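Glucose-6-phosphate 1-dehydrogenase (Mycobacterium avium, PDB 4LGV) probably catalyses the first step of the pentose phosphate pathway, oxidising glucose 6-phosphate to the 6-phosphogluconolactone with a nicotinamide dinucleotide as hydride acceptor. Local coordinates at residues G37-L42 against D75-R80; K45-A50 against L131-M136; L51-R56 against P412-E417; D70-T73 against D79-R82. All coordinates share one frame; numbering follows the deposited sequence.

Contact 1: G37-L42 against D75-R80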
loop_
_atom_site.group_PDB
_atom_site.type_symbol
_atom_site.label_atom_id
_atom_site.label_comp_id
_atom_site.label_asym_id
_atom_site.label_seq_id
_atom_site.Cartn_x
_atom_site.Cartn_y
_atom_site.Cartn_z
ATOM N N GLY A 37 11.068 5.600 -53.828
ATOM C CA GLY A 37 11.725 4.282 -53.756
ATOM C C GLY A 37 10.813 3.130 -54.179
ATOM O O GLY A 37 11.005 2.007 -53.770
ATOM N N ILE A 38 9.856 3.421 -55.048
ATOM C CA ILE A 38 8.780 2.482 -55.408
ATOM C C ILE A 38 9.277 1.271 -56.207
ATOM O O ILE A 38 8.578 0.255 -56.291
ATOM C CB ILE A 38 7.660 3.230 -56.169
ATOM C CG1 ILE A 38 6.399 2.411 -56.260
ATOM C CG2 ILE A 38 8.117 3.585 -57.566
ATOM C CD1 ILE A 38 5.702 2.223 -54.957
ATOM N N THR A 39 10.491 1.335 -56.745
ATOM C CA THR A 39 11.097 0.188 -57.441
ATOM C C THR A 39 12.098 -0.579 -56.604
ATOM O O THR A 39 12.696 -1.545 -57.099
ATOM C CB THR A 39 11.834 0.628 -58.712
ATOM O OG1 THR A 39 12.910 1.495 -58.375
ATOM C CG2 THR A 39 10.888 1.313 -59.642
ATOM N N GLY A 40 12.257 -0.208 -55.326
ATOM C CA GLY A 40 13.215 -0.896 -54.457
ATOM C C GLY A 40 12.712 -2.161 -53.768
ATOM O O GLY A 40 11.600 -2.632 -54.017
ATOM N N ASP A 41 13.583 -2.741 -52.934
ATOM C CA ASP A 41 13.319 -4.051 -52.302
ATOM C C ASP A 41 12.146 -4.043 -51.331
ATOM O O ASP A 41 11.328 -4.967 -51.348
ATOM C CB ASP A 41 14.555 -4.639 -51.616
ATOM C CG ASP A 41 15.661 -5.018 -52.608
ATOM O OD1 ASP A 41 15.370 -5.325 -53.818
ATOM O OD2 ASP A 41 16.844 -4.994 -52.177
ATOM N N LEU A 42 12.051 -3.012 -50.513
ATOM C CA LEU A 42 10.955 -2.964 -49.557
ATOM C C LEU A 42 9.602 -2.842 -50.279
ATOM O O LEU A 42 8.615 -3.502 -49.892
ATOM C CB LEU A 42 11.147 -1.852 -48.527
ATOM C CG LEU A 42 10.100 -1.872 -47.390
ATOM C CD1 LEU A 42 10.119 -3.197 -46.614
ATOM C CD2 LEU A 42 10.334 -0.664 -46.452
ATOM N N ASP A 75 3.169 1.327 -67.199
ATOM C CA ASP A 75 2.853 -0.090 -67.447
ATOM C C ASP A 75 3.900 -1.031 -66.906
ATOM O O ASP A 75 3.591 -2.059 -66.341
ATOM C CB ASP A 75 2.666 -0.356 -68.955
ATOM C CG ASP A 75 1.346 0.225 -69.500
ATOM O OD1 ASP A 75 0.448 0.582 -68.690
ATOM O OD2 ASP A 75 1.228 0.333 -70.740
ATOM N N GLN A 76 5.162 -0.686 -67.099
ATOM C CA GLN A 76 6.242 -1.524 -66.563
ATOM C C GLN A 76 6.224 -1.565 -65.032
ATOM O O GLN A 76 6.439 -2.604 -64.408
ATOM C CB GLN A 76 7.578 -1.043 -67.068
ATOM C CG GLN A 76 7.816 -1.378 -68.528
ATOM C CD GLN A 76 9.028 -0.647 -69.138
ATOM O OE1 GLN A 76 9.227 0.557 -68.940
ATOM N NE2 GLN A 76 9.834 -1.380 -69.872
ATOM N N LEU A 77 5.890 -0.440 -64.430
ATOM C CA LEU A 77 5.720 -0.413 -62.998
ATOM C C LEU A 77 4.578 -1.312 -62.530
ATOM O O LEU A 77 4.706 -2.022 -61.554
ATOM C CB LEU A 77 5.517 1.023 -62.508
ATOM C CG LEU A 77 5.324 1.164 -61.009
ATOM C CD1 LEU A 77 6.589 0.763 -60.294
ATOM C CD2 LEU A 77 4.917 2.563 -60.639
ATOM N N LEU A 78 3.468 -1.279 -63.240
ATOM C CA LEU A 78 2.324 -2.130 -62.927
ATOM C C LEU A 78 2.642 -3.610 -63.009
ATOM O O LEU A 78 2.192 -4.389 -62.146
ATOM C CB LEU A 78 1.142 -1.802 -63.814
ATOM C CG LEU A 78 0.586 -0.391 -63.571
ATOM C CD1 LEU A 78 -0.569 -0.152 -64.534
ATOM C CD2 LEU A 78 0.104 -0.157 -62.142
ATOM N N ASP A 79 3.457 -3.972 -63.996
ATOM C CA ASP A 79 3.925 -5.343 -64.091
ATOM C C ASP A 79 4.756 -5.681 -62.836
ATOM O O ASP A 79 4.623 -6.752 -62.280
ATOM C CB ASP A 79 4.773 -5.584 -65.339
ATOM C CG ASP A 79 3.959 -5.536 -66.633
ATOM O OD1 ASP A 79 2.753 -5.835 -66.603
ATOM O OD2 ASP A 79 4.566 -5.170 -67.684
ATOM N N ARG A 80 5.628 -4.772 -62.439
ATOM C CA ARG A 80 6.431 -4.981 -61.244
ATOM C C ARG A 80 5.557 -5.165 -60.001
ATOM O O ARG A 80 5.829 -6.045 -59.169
ATOM C CB ARG A 80 7.363 -3.807 -61.005
ATOM C CG ARG A 80 8.659 -3.923 -61.773
ATOM C CD ARG A 80 9.455 -2.689 -61.444
ATOM N NE ARG A 80 10.751 -2.612 -62.077
ATOM C CZ ARG A 80 11.921 -2.871 -61.485
ATOM N NH1 ARG A 80 12.007 -3.258 -60.215
ATOM N NH2 ARG A 80 13.022 -2.739 -62.184
#
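Arg80 and Leu77 of helix 74-87 reach toward the turn that carries Ile38 and Thr39. The turn runs from Gly37 to Gly40, is of type I, and is closed by a bond from Gly40 N to Gly37 O. Gly40 then N-caps helix 41-56. With Asp41 and Leu42 the sequence reads G-x-x-G-D-L, the coenzyme fingerprint of this family, set after the first strand of a Rossmann fold. The turn is therefore probably where the dinucleotide binds.

Arg80 starts with its CB directed at the turn. CG, CD and NE follow in an extended chain, chi2 and chi3 both 179°, and span the distance without touching the turn. Contact begins only at the guanidinium. Its NH1 lies 3.6 Å from Thr39 O, and this is not a hydrogen bond. Thr39 CB sits over one face of the group, 4.1 Å above the plane and displaced toward the rim. Thr39 OG1 has its polar partner elsewhere, in Asp70 OD1.

Deeper in, the contact is apolar. Leu77 CD1 meets Ile38 CG2 at 4.2 Å and Thr39 CG2 at 4.4 Å. Tyr106 and Phe48 pack on both Leu77 and Ile38 and extend this core.

The chemistry thus changes with depth, from methyl groups inside to a charged group outside. No hydrogen bond to the turn fixes the guanidinium. It rests on Thr39 by contact, and a long, weak ion pair with Asp70 adds to this.

Contact 2: K45-A50 against L131-M136; sequences KMTFRA and LYYLEM
Thr47 presses its CB and OG1 against the carboxylate of Glu135. The two side chains come from opposite directions. Thr47 OG1 donates to Glu135 OE1 at 2.6 Å, reaching the oxygen on its syn side and 23° out of the carboxylate plane. The other oxygen, Glu135 OE2, lies 3.7 Å from Thr47 CB and 3.8 Å from Thr47 CG2. Thr47 turns OG1 anti to its carbonyl carbon, chi1 -47°, and this aims the hydroxyl at the acid. Glu135 extends beyond CG, which carries the carboxylate out to the helix.

Tyr133 comes in beside them. Its ring offers an edge to the hydroxyl, with Tyr133 CE2 4.1 Å from Thr47 OG1 and the oxygen near the ring plane.

The two elements belong to the Rossmann fold. Strand 130-134 is the fourth strand of the parallel sheet and lies next to strand 32-36 in the order 3-2-1-4-5-6. Tyr133 is on this strand, and Glu135 directly follows its end. Helix 41-56 follows the first strand. Near its start it makes a wider pi-type turn, and Thr47 N probably bonds back to Leu42 O.

All three touching residues are buried, and the hydroxyls of Thr47 and Tyr133 have further partners. Tyr416 OH, from helix 413-424, is hydrogen-bonded to both Thr47 OG1 and Tyr133 OH. Tyr133 OH also bonds Glu162 OE1.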
loop_
_atom_site.group_PDB
_atom_site.type_symbol
_atom_site.label_atom_id
_atom_site.label_comp_id
_atom_site.label_asym_id
_atom_site.label_seq_id
_atom_site.Cartn_x
_atom_site.Cartn_y
_atom_site.Cartn_z
ATOM N N LYS A 45 8.969 -6.367 -51.492
ATOM C CA LYS A 45 8.710 -7.382 -50.459
ATOM C C LYS A 45 7.377 -7.064 -49.755
ATOM O O LYS A 45 6.571 -7.968 -49.579
ATOM C CB LYS A 45 9.884 -7.568 -49.467
ATOM N N MET A 46 7.129 -5.780 -49.452
ATOM C CA MET A 46 6.060 -5.366 -48.580
ATOM C C MET A 46 5.103 -4.325 -49.165
ATOM O O MET A 46 3.883 -4.469 -49.019
ATOM C CB MET A 46 6.637 -4.779 -47.249
ATOM C CG MET A 46 7.465 -5.718 -46.362
ATOM S SD MET A 46 6.630 -7.161 -45.624
ATOM C CE MET A 46 4.945 -6.661 -45.470
ATOM N N THR A 47 5.607 -3.226 -49.717
ATOM C CA THR A 47 4.710 -2.061 -49.921
ATOM C C THR A 47 3.587 -2.319 -50.914
ATOM O O THR A 47 2.421 -2.023 -50.650
ATOM C CB THR A 47 5.473 -0.802 -50.339
ATOM O OG1 THR A 47 6.610 -0.632 -49.486
ATOM C CG2 THR A 47 4.595 0.385 -50.273
ATOM N N PHE A 48 3.925 -2.909 -52.056
ATOM C CA PHE A 48 2.902 -3.250 -53.047
ATOM C C PHE A 48 1.794 -4.162 -52.498
ATOM O O PHE A 48 0.590 -3.894 -52.683
ATOM C CB PHE A 48 3.512 -3.874 -54.266
ATOM C CG PHE A 48 4.158 -2.890 -55.189
ATOM C CD1 PHE A 48 3.467 -1.811 -55.658
ATOM C CD2 PHE A 48 5.458 -3.096 -55.640
ATOM C CE1 PHE A 48 4.055 -0.930 -56.510
ATOM C CE2 PHE A 48 6.058 -2.198 -56.517
ATOM C CZ PHE A 48 5.354 -1.110 -56.942
ATOM N N ARG A 49 2.189 -5.214 -51.812
ATOM C CA ARG A 49 1.224 -6.087 -51.131
ATOM C C ARG A 49 0.335 -5.344 -50.121
ATOM O O ARG A 49 -0.884 -5.527 -50.083
ATOM C CB ARG A 49 1.978 -7.205 -50.415
ATOM C CG ARG A 49 1.071 -8.333 -49.967
ATOM C CD ARG A 49 1.733 -9.175 -48.896
ATOM N NE ARG A 49 0.836 -10.209 -48.479
ATOM C CZ ARG A 49 1.165 -11.245 -47.714
ATOM N NH1 ARG A 49 2.406 -11.379 -47.231
ATOM N NH2 ARG A 49 0.227 -12.134 -47.395
ATOM N N ALA A 50 0.939 -4.477 -49.331
ATOM C CA ALA A 50 0.200 -3.692 -48.334
ATOM C C ALA A 50 -0.818 -2.747 -48.990
ATOM O O ALA A 50 -1.961 -2.706 -48.555
ATOM C CB ALA A 50 1.159 -2.914 -47.493
ATOM N N LEU A 131 1.179 12.786 -47.939
ATOM C CA LEU A 131 2.119 11.959 -47.173
ATOM C C LEU A 131 3.242 11.555 -48.091
ATOM O O LEU A 131 3.001 10.858 -49.059
ATOM C CB LEU A 131 1.452 10.692 -46.619
ATOM C CG LEU A 131 2.415 9.716 -45.955
ATOM C CD1 LEU A 131 3.124 10.371 -44.764
ATOM C CD2 LEU A 131 1.729 8.460 -45.423
ATOM N N TYR A 132 4.474 11.921 -47.772
ATOM C CA TYR A 132 5.656 11.455 -48.512
ATOM C C TYR A 132 6.281 10.304 -47.780
ATOM O O TYR A 132 6.690 10.452 -46.645
ATOM C CB TYR A 132 6.714 12.555 -48.619
ATOM C CG TYR A 132 6.228 13.805 -49.332
ATOM C CD1 TYR A 132 6.165 13.842 -50.709
ATOM C CD2 TYR A 132 5.834 14.922 -48.629
ATOM C CE1 TYR A 132 5.697 14.953 -51.386
ATOM C CE2 TYR A 132 5.398 16.066 -49.286
ATOM C CZ TYR A 132 5.314 16.067 -50.665
ATOM O OH TYR A 132 4.874 17.184 -51.323
ATOM N N TYR A 133 6.317 9.140 -48.404
ATOM C CA TYR A 133 6.844 7.927 -47.782
ATOM C C TYR A 133 8.159 7.557 -48.430
ATOM O O TYR A 133 8.213 7.263 -49.627
ATOM C CB TYR A 133 5.813 6.791 -47.927
ATOM C CG TYR A 133 6.291 5.466 -47.432
ATOM C CD1 TYR A 133 6.979 5.362 -46.234
ATOM C CD2 TYR A 133 6.044 4.310 -48.133
ATOM C CE1 TYR A 133 7.423 4.150 -45.759
ATOM C CE2 TYR A 133 6.483 3.095 -47.667
ATOM C CZ TYR A 133 7.158 3.020 -46.466
ATOM O OH TYR A 133 7.624 1.811 -45.974
ATOM N N LEU A 134 9.234 7.611 -47.651
ATOM C CA LEU A 134 10.568 7.450 -48.204
ATOM C C LEU A 134 11.123 6.070 -47.929
ATOM O O LEU A 134 11.668 5.841 -46.870
ATOM C CB LEU A 134 11.516 8.518 -47.654
ATOM C CG LEU A 134 10.983 9.956 -47.622
ATOM C CD1 LEU A 134 12.108 10.913 -47.237
ATOM C CD2 LEU A 134 10.367 10.421 -48.913
ATOM N N GLU A 135 10.996 5.169 -48.897
ATOM C CA GLU A 135 11.617 3.857 -48.770
ATOM C C GLU A 135 12.874 3.878 -49.624
ATOM O O GLU A 135 12.994 3.207 -50.618
ATOM C CB GLU A 135 10.701 2.683 -49.134
ATOM C CG GLU A 135 9.581 2.983 -50.113
ATOM C CD GLU A 135 8.702 1.778 -50.319
ATOM O OE1 GLU A 135 8.750 0.837 -49.478
ATOM O OE2 GLU A 135 8.006 1.746 -51.337
ATOM N N MET A 136 13.824 4.655 -49.176
ATOM C CA MET A 136 15.061 4.850 -49.913
ATOM C C MET A 136 16.224 4.777 -48.948
ATOM O O MET A 136 16.035 4.812 -47.721
ATOM C CB MET A 136 15.003 6.156 -50.701
ATOM C CG MET A 136 14.610 5.859 -52.140
ATOM S SD MET A 136 14.461 7.375 -53.024
ATOM C CE MET A 136 14.669 7.002 -54.762
#

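Contact 3: L51-R56 against P412-E417; sequences LYRLER and PVRPYE. With GOL (glycerol), chain F.
Arg53 and Glu417 form a salt bridge, side-on and with two bonds. Arg53 NE donates to Glu417 OE1 at 2.8 Å, and Arg53 NH2 to Glu417 OE2 at 3.0 Å. Both oxygens lie almost in the guanidinium plane, while the two flat groups are tilted 34° apart. A bend at chi3 (60°) turns the NE edge of Arg53 to the acid. Glu417 OE1 is shared with Arg57, and Arg53 NH1 pairs with Glu90.

The apolar part is Val413. Its CG1 sits over the centre of the Arg53 guanidinium, 3.9 Å above the plane. Its other methyl, Val413 CG2, touches Arg53 CD at 3.6 Å.

A glycerol, probably from the crystallisation liquor, joins two arginines. Its O2 accepts from Arg414 NE at 2.8 Å and from Arg53 NH2 at 3.0 Å. Arg414 NH2 adds a longer bond to this same oxygen.

The axes of segments 51-56 and 413-417 approach to 10.5 Å and cross at -76°. Helix 41-56 belongs to the coenzyme domain, and its Leu51 packs on strand 32-36. Helix 413-424 comes from the C-terminal part, so the contact joins the two across their interface.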
loop_
_atom_site.group_PDB
_atom_site.type_symbol
_atom_site.label_atom_id
_atom_site.label_comp_id
_atom_site.label_asym_id
_atom_site.label_seq_id
_atom_site.Cartn_x
_atom_site.Cartn_y
_atom_site.Cartn_z
ATOM N N LEU A 51 -0.424 -2.076 -50.088
ATOM C CA LEU A 51 -1.345 -1.255 -50.804
ATOM C C LEU A 51 -2.503 -2.070 -51.415
ATOM O O LEU A 51 -3.690 -1.678 -51.364
ATOM C CB LEU A 51 -0.617 -0.492 -51.914
ATOM C CG LEU A 51 0.396 0.541 -51.431
ATOM C CD1 LEU A 51 1.191 1.086 -52.605
ATOM C CD2 LEU A 51 -0.303 1.651 -50.718
ATOM N N TYR A 52 -2.151 -3.215 -51.982
ATOM C CA TYR A 52 -3.145 -4.143 -52.536
ATOM C C TYR A 52 -4.155 -4.530 -51.471
ATOM O O TYR A 52 -5.394 -4.542 -51.729
ATOM C CB TYR A 52 -2.448 -5.390 -53.132
ATOM C CG TYR A 52 -3.389 -6.454 -53.581
ATOM C CD1 TYR A 52 -3.955 -6.415 -54.856
ATOM C CD2 TYR A 52 -3.751 -7.509 -52.734
ATOM C CE1 TYR A 52 -4.902 -7.351 -55.240
ATOM C CE2 TYR A 52 -4.676 -8.475 -53.132
ATOM C CZ TYR A 52 -5.226 -8.392 -54.372
ATOM O OH TYR A 52 -6.125 -9.347 -54.757
ATOM N N ARG A 53 -3.670 -4.866 -50.274
ATOM C CA ARG A 53 -4.587 -5.321 -49.189
ATOM C C ARG A 53 -5.479 -4.190 -48.700
ATOM O O ARG A 53 -6.655 -4.379 -48.410
ATOM C CB ARG A 53 -3.803 -5.924 -48.019
ATOM C CG ARG A 53 -3.124 -7.249 -48.358
ATOM C CD ARG A 53 -2.075 -7.642 -47.321
ATOM N NE ARG A 53 -2.593 -7.809 -45.962
ATOM C CZ ARG A 53 -3.041 -8.955 -45.449
ATOM N NH1 ARG A 53 -3.016 -10.072 -46.131
ATOM N NH2 ARG A 53 -3.485 -8.971 -44.207
ATOM N N LEU A 54 -4.936 -2.984 -48.666
ATOM C CA LEU A 54 -5.736 -1.834 -48.259
ATOM C C LEU A 54 -6.808 -1.593 -49.316
ATOM O O LEU A 54 -7.958 -1.301 -48.979
ATOM C CB LEU A 54 -4.868 -0.611 -48.039
ATOM C CG LEU A 54 -3.936 -0.615 -46.812
ATOM C CD1 LEU A 54 -2.862 0.465 -46.947
ATOM C CD2 LEU A 54 -4.703 -0.389 -45.538
ATOM N N GLU A 55 -6.449 -1.763 -50.591
ATOM C CA GLU A 55 -7.426 -1.656 -51.677
ATOM C C GLU A 55 -8.512 -2.694 -51.571
ATOM O O GLU A 55 -9.689 -2.383 -51.711
ATOM C CB GLU A 55 -6.742 -1.803 -53.029
ATOM C CG GLU A 55 -7.653 -1.580 -54.218
ATOM C CD GLU A 55 -8.055 -0.145 -54.322
ATOM O OE1 GLU A 55 -7.196 0.694 -54.655
ATOM O OE2 GLU A 55 -9.216 0.160 -54.041
ATOM N N ARG A 56 -8.136 -3.934 -51.325
ATOM C CA ARG A 56 -9.133 -4.956 -51.091
ATOM C C ARG A 56 -10.119 -4.619 -49.970
ATOM O O ARG A 56 -11.286 -4.911 -50.080
ATOM C CB ARG A 56 -8.485 -6.324 -50.795
ATOM C CG ARG A 56 -9.527 -7.442 -50.614
ATOM C CD ARG A 56 -8.855 -8.807 -50.590
ATOM N NE ARG A 56 -7.964 -8.935 -49.429
ATOM C CZ ARG A 56 -6.814 -9.621 -49.381
ATOM N NH1 ARG A 56 -6.372 -10.300 -50.432
ATOM N NH2 ARG A 56 -6.118 -9.641 -48.241
ATOM N N PRO A 412 4.334 -10.750 -40.890
ATOM C CA PRO A 412 4.952 -9.413 -41.074
ATOM C C PRO A 412 4.116 -8.433 -41.898
ATOM O O PRO A 412 4.174 -7.252 -41.641
ATOM C CB PRO A 412 6.308 -9.707 -41.760
ATOM C CG PRO A 412 6.328 -11.173 -42.064
ATOM C CD PRO A 412 5.272 -11.841 -41.230
ATOM N N VAL A 413 3.306 -8.908 -42.850
ATOM C CA VAL A 413 2.488 -7.946 -43.626
ATOM C C VAL A 413 1.519 -7.061 -42.789
ATOM O O VAL A 413 1.324 -5.880 -43.126
ATOM C CB VAL A 413 1.699 -8.606 -44.761
ATOM C CG1 VAL A 413 0.615 -9.534 -44.217
ATOM C CG2 VAL A 413 1.112 -7.515 -45.650
ATOM N N ARG A 414 0.938 -7.632 -41.723
ATOM C CA ARG A 414 -0.097 -6.970 -40.921
ATOM C C ARG A 414 0.427 -5.749 -40.202
ATOM O O ARG A 414 -0.149 -4.673 -40.309
ATOM C CB ARG A 414 -0.681 -7.967 -39.939
ATOM C CG ARG A 414 -1.571 -9.030 -40.581
ATOM C CD ARG A 414 -2.096 -9.990 -39.510
ATOM N NE ARG A 414 -2.784 -11.131 -40.095
ATOM C CZ ARG A 414 -3.550 -12.003 -39.434
ATOM N NH1 ARG A 414 -3.787 -11.896 -38.113
ATOM N NH2 ARG A 414 -4.114 -12.984 -40.117
ATOM N N PRO A 415 1.562 -5.888 -39.554
ATOM C CA PRO A 415 2.168 -4.704 -38.987
ATOM C C PRO A 415 2.496 -3.647 -39.981
ATOM O O PRO A 415 2.305 -2.453 -39.717
ATOM C CB PRO A 415 3.464 -5.217 -38.345
ATOM C CG PRO A 415 3.496 -6.707 -38.567
ATOM C CD PRO A 415 2.148 -7.127 -39.013
ATOM N N TYR A 416 3.007 -4.066 -41.110
ATOM C CA TYR A 416 3.412 -3.118 -42.107
ATOM C C TYR A 416 2.231 -2.315 -42.663
ATOM O O TYR A 416 2.270 -1.084 -42.690
ATOM C CB TYR A 416 4.152 -3.853 -43.203
ATOM C CG TYR A 416 4.711 -2.912 -44.184
ATOM C CD1 TYR A 416 5.907 -2.247 -43.945
ATOM C CD2 TYR A 416 4.009 -2.620 -45.322
ATOM C CE1 TYR A 416 6.404 -1.319 -44.830
ATOM C CE2 TYR A 416 4.498 -1.700 -46.243
ATOM C CZ TYR A 416 5.704 -1.047 -45.995
ATOM O OH TYR A 416 6.195 -0.176 -46.931
ATOM N N GLU A 417 1.153 -2.973 -43.032
ATOM C CA GLU A 417 -0.053 -2.249 -43.485
ATOM C C GLU A 417 -0.680 -1.369 -42.396
ATOM O O GLU A 417 -1.205 -0.285 -42.672
ATOM C CB GLU A 417 -1.100 -3.226 -44.051
ATOM C CG GLU A 417 -1.690 -4.197 -43.050
ATOM C CD GLU A 417 -2.514 -5.319 -43.688
ATOM O OE1 GLU A 417 -2.661 -5.270 -44.887
ATOM O OE2 GLU A 417 -3.008 -6.243 -42.994
HETATM C C1 GOL F . -4.715 -13.046 -43.980
HETATM O O1 GOL F . -5.465 -12.109 -44.771
HETATM C C2 GOL F . -3.310 -12.470 -43.943
HETATM O O2 GOL F . -3.257 -11.600 -42.840
HETATM C C3 GOL F . -2.204 -13.459 -43.762
HETATM O O3 GOL F . -1.083 -12.720 -43.259
#

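Contact 4: D70-T73 against D79-R82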
loop_
_atom_site.group_PDB
_atom_site.type_symbol
_atom_site.label_atom_id
_atom_site.label_comp_id
_atom_site.label_asym_id
_atom_site.label_seq_id
_atom_site.Cartn_x
_atom_site.Cartn_y
_atom_site.Cartn_z
ATOM N N ASP A 70 14.444 4.652 -61.873
ATOM C CA ASP A 70 14.337 3.786 -63.054
ATOM C C ASP A 70 13.600 4.478 -64.212
ATOM O O ASP A 70 12.523 5.046 -64.039
ATOM C CB ASP A 70 13.637 2.487 -62.716
ATOM C CG ASP A 70 14.212 1.841 -61.471
ATOM O OD1 ASP A 70 14.225 2.463 -60.383
ATOM O OD2 ASP A 70 14.566 0.683 -61.537
ATOM N N ASP A 71 14.169 4.365 -65.405
ATOM C CA ASP A 71 13.539 4.911 -66.594
ATOM C C ASP A 71 12.624 3.843 -67.158
ATOM O O ASP A 71 12.984 3.108 -68.080
ATOM C CB ASP A 71 14.610 5.344 -67.601
ATOM C CG ASP A 71 14.050 6.088 -68.798
ATOM O OD1 ASP A 71 12.853 6.436 -68.806
ATOM O OD2 ASP A 71 14.852 6.340 -69.755
ATOM N N ILE A 72 11.428 3.773 -66.609
ATOM C CA ILE A 72 10.421 2.818 -67.041
ATOM C C ILE A 72 9.114 3.548 -67.179
ATOM O O ILE A 72 8.975 4.678 -66.723
ATOM C CB ILE A 72 10.250 1.676 -66.036
ATOM C CG1 ILE A 72 9.839 2.217 -64.676
ATOM C CG2 ILE A 72 11.550 0.883 -65.945
ATOM C CD1 ILE A 72 9.482 1.154 -63.666
ATOM N N THR A 73 8.160 2.916 -67.828
ATOM C CA THR A 73 6.824 3.486 -67.985
ATOM C C THR A 73 5.944 3.044 -66.808
ATOM O O THR A 73 6.280 2.141 -66.055
ATOM C CB THR A 73 6.169 2.948 -69.259
ATOM O OG1 THR A 73 6.002 1.537 -69.120
ATOM C CG2 THR A 73 7.036 3.243 -70.528
ATOM N N ASP A 79 3.457 -3.972 -63.996
ATOM C CA ASP A 79 3.925 -5.343 -64.091
ATOM C C ASP A 79 4.756 -5.681 -62.836
ATOM O O ASP A 79 4.623 -6.752 -62.280
ATOM C CB ASP A 79 4.773 -5.584 -65.339
ATOM C CG ASP A 79 3.959 -5.536 -66.633
ATOM O OD1 ASP A 79 2.753 -5.835 -66.603
ATOM O OD2 ASP A 79 4.566 -5.170 -67.684
ATOM N N ARG A 80 5.628 -4.772 -62.439
ATOM C CA ARG A 80 6.431 -4.981 -61.244
ATOM C C ARG A 80 5.557 -5.165 -60.001
ATOM O O ARG A 80 5.829 -6.045 -59.169
ATOM C CB ARG A 80 7.363 -3.807 -61.005
ATOM C CG ARG A 80 8.659 -3.923 -61.773
ATOM C CD ARG A 80 9.455 -2.689 -61.444
ATOM N NE ARG A 80 10.751 -2.612 -62.077
ATOM C CZ ARG A 80 11.921 -2.871 -61.485
ATOM N NH1 ARG A 80 12.007 -3.258 -60.215
ATOM N NH2 ARG A 80 13.022 -2.739 -62.184
ATOM N N ALA A 81 4.542 -4.322 -59.893
ATOM C CA ALA A 81 3.628 -4.399 -58.762
ATOM C C ALA A 81 2.838 -5.699 -58.714
ATOM O O ALA A 81 2.693 -6.331 -57.669
ATOM C CB ALA A 81 2.681 -3.230 -58.822
ATOM N N ARG A 82 2.406 -6.134 -59.887
ATOM C CA ARG A 82 1.659 -7.356 -60.039
ATOM C C ARG A 82 2.496 -8.567 -59.611
ATOM O O ARG A 82 2.080 -9.367 -58.754
ATOM C CB ARG A 82 1.205 -7.481 -61.482
ATOM C CG ARG A 82 0.244 -8.613 -61.727
ATOM C CD ARG A 82 -0.072 -8.813 -63.231
ATOM N NE ARG A 82 -0.632 -7.606 -63.845
ATOM C CZ ARG A 82 -1.934 -7.382 -64.041
ATOM N NH1 ARG A 82 -2.874 -8.287 -63.698
ATOM N NH2 ARG A 82 -2.320 -6.253 -64.626
#
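Ile72 and Arg80 form the closest backbone pair here, with their CA atoms 10.5 Å apart, so long side chains make the contact. The loop 70-73 links strand 64-68 to helix 74-87, the second beta-alpha unit of the Rossmann fold. In dinucleotide-binding folds the end of this strand commonly lies near the adenosine ribose, and the same is likely here. Asp71 is the centre of an inverse gamma turn, closed by a weak bond from Ile72 N to Asp70 O. Thr73 is the N-cap of the helix. Its side chain caps a backbone N in the first turn, and Gln76 OE1 accepts from Thr73 N in return, as in a capping box.

Asp70 and Arg80 meet as opposite charges. Asp70 OD2 lies 3.8 Å from Arg80 NH2, a long ion pair. The side chains cross at about a right angle, and carboxylate and guanidinium are turned 72° from each other. The oxygen is well out of the guanidinium plane, and no N-H points at it. The attraction is thus one of charge alone and is probably weak at this surface. The other carboxylate oxygen, Asp70 OD1, is hydrogen-bonded to Thr39 OG1. The backbone O of Asp70 takes bonds from Tyr106 OH and Ser108 OG.

Ile72 is the apolar partner. CD1 is anti to CA about the CB-CG1 bond, chi2 173°, which brings this methyl up to the arginine. Ile72 CD1 stops 4.3 Å from Arg80 NE, at an oblique angle to the guanidinium.

Contact 2 is wholly buried, contacts 1 and 3 are partly so, and contact 4 lies at the surface. Helix 41-56 or the turn leading into it serves contacts 1, 2 and 3, while helix 74-87 serves contacts 1 and 4. Contacts 1 and 4 share Arg80, and the bond between Thr39 and Asp70 joins them. Tyr416 ties contact 3 to contact 2. The chemistry follows the place. Contact 2 uses a hydroxyl bonded to a carboxylate, contact 3 a two-bonded salt bridge between domains, contact 1 methyl groups inside and a guanidinium over Thr39 outside, and contact 4 a loose ion pair. Contacts 3 and 4 do not touch, their nearest atoms being about 7 Å apart.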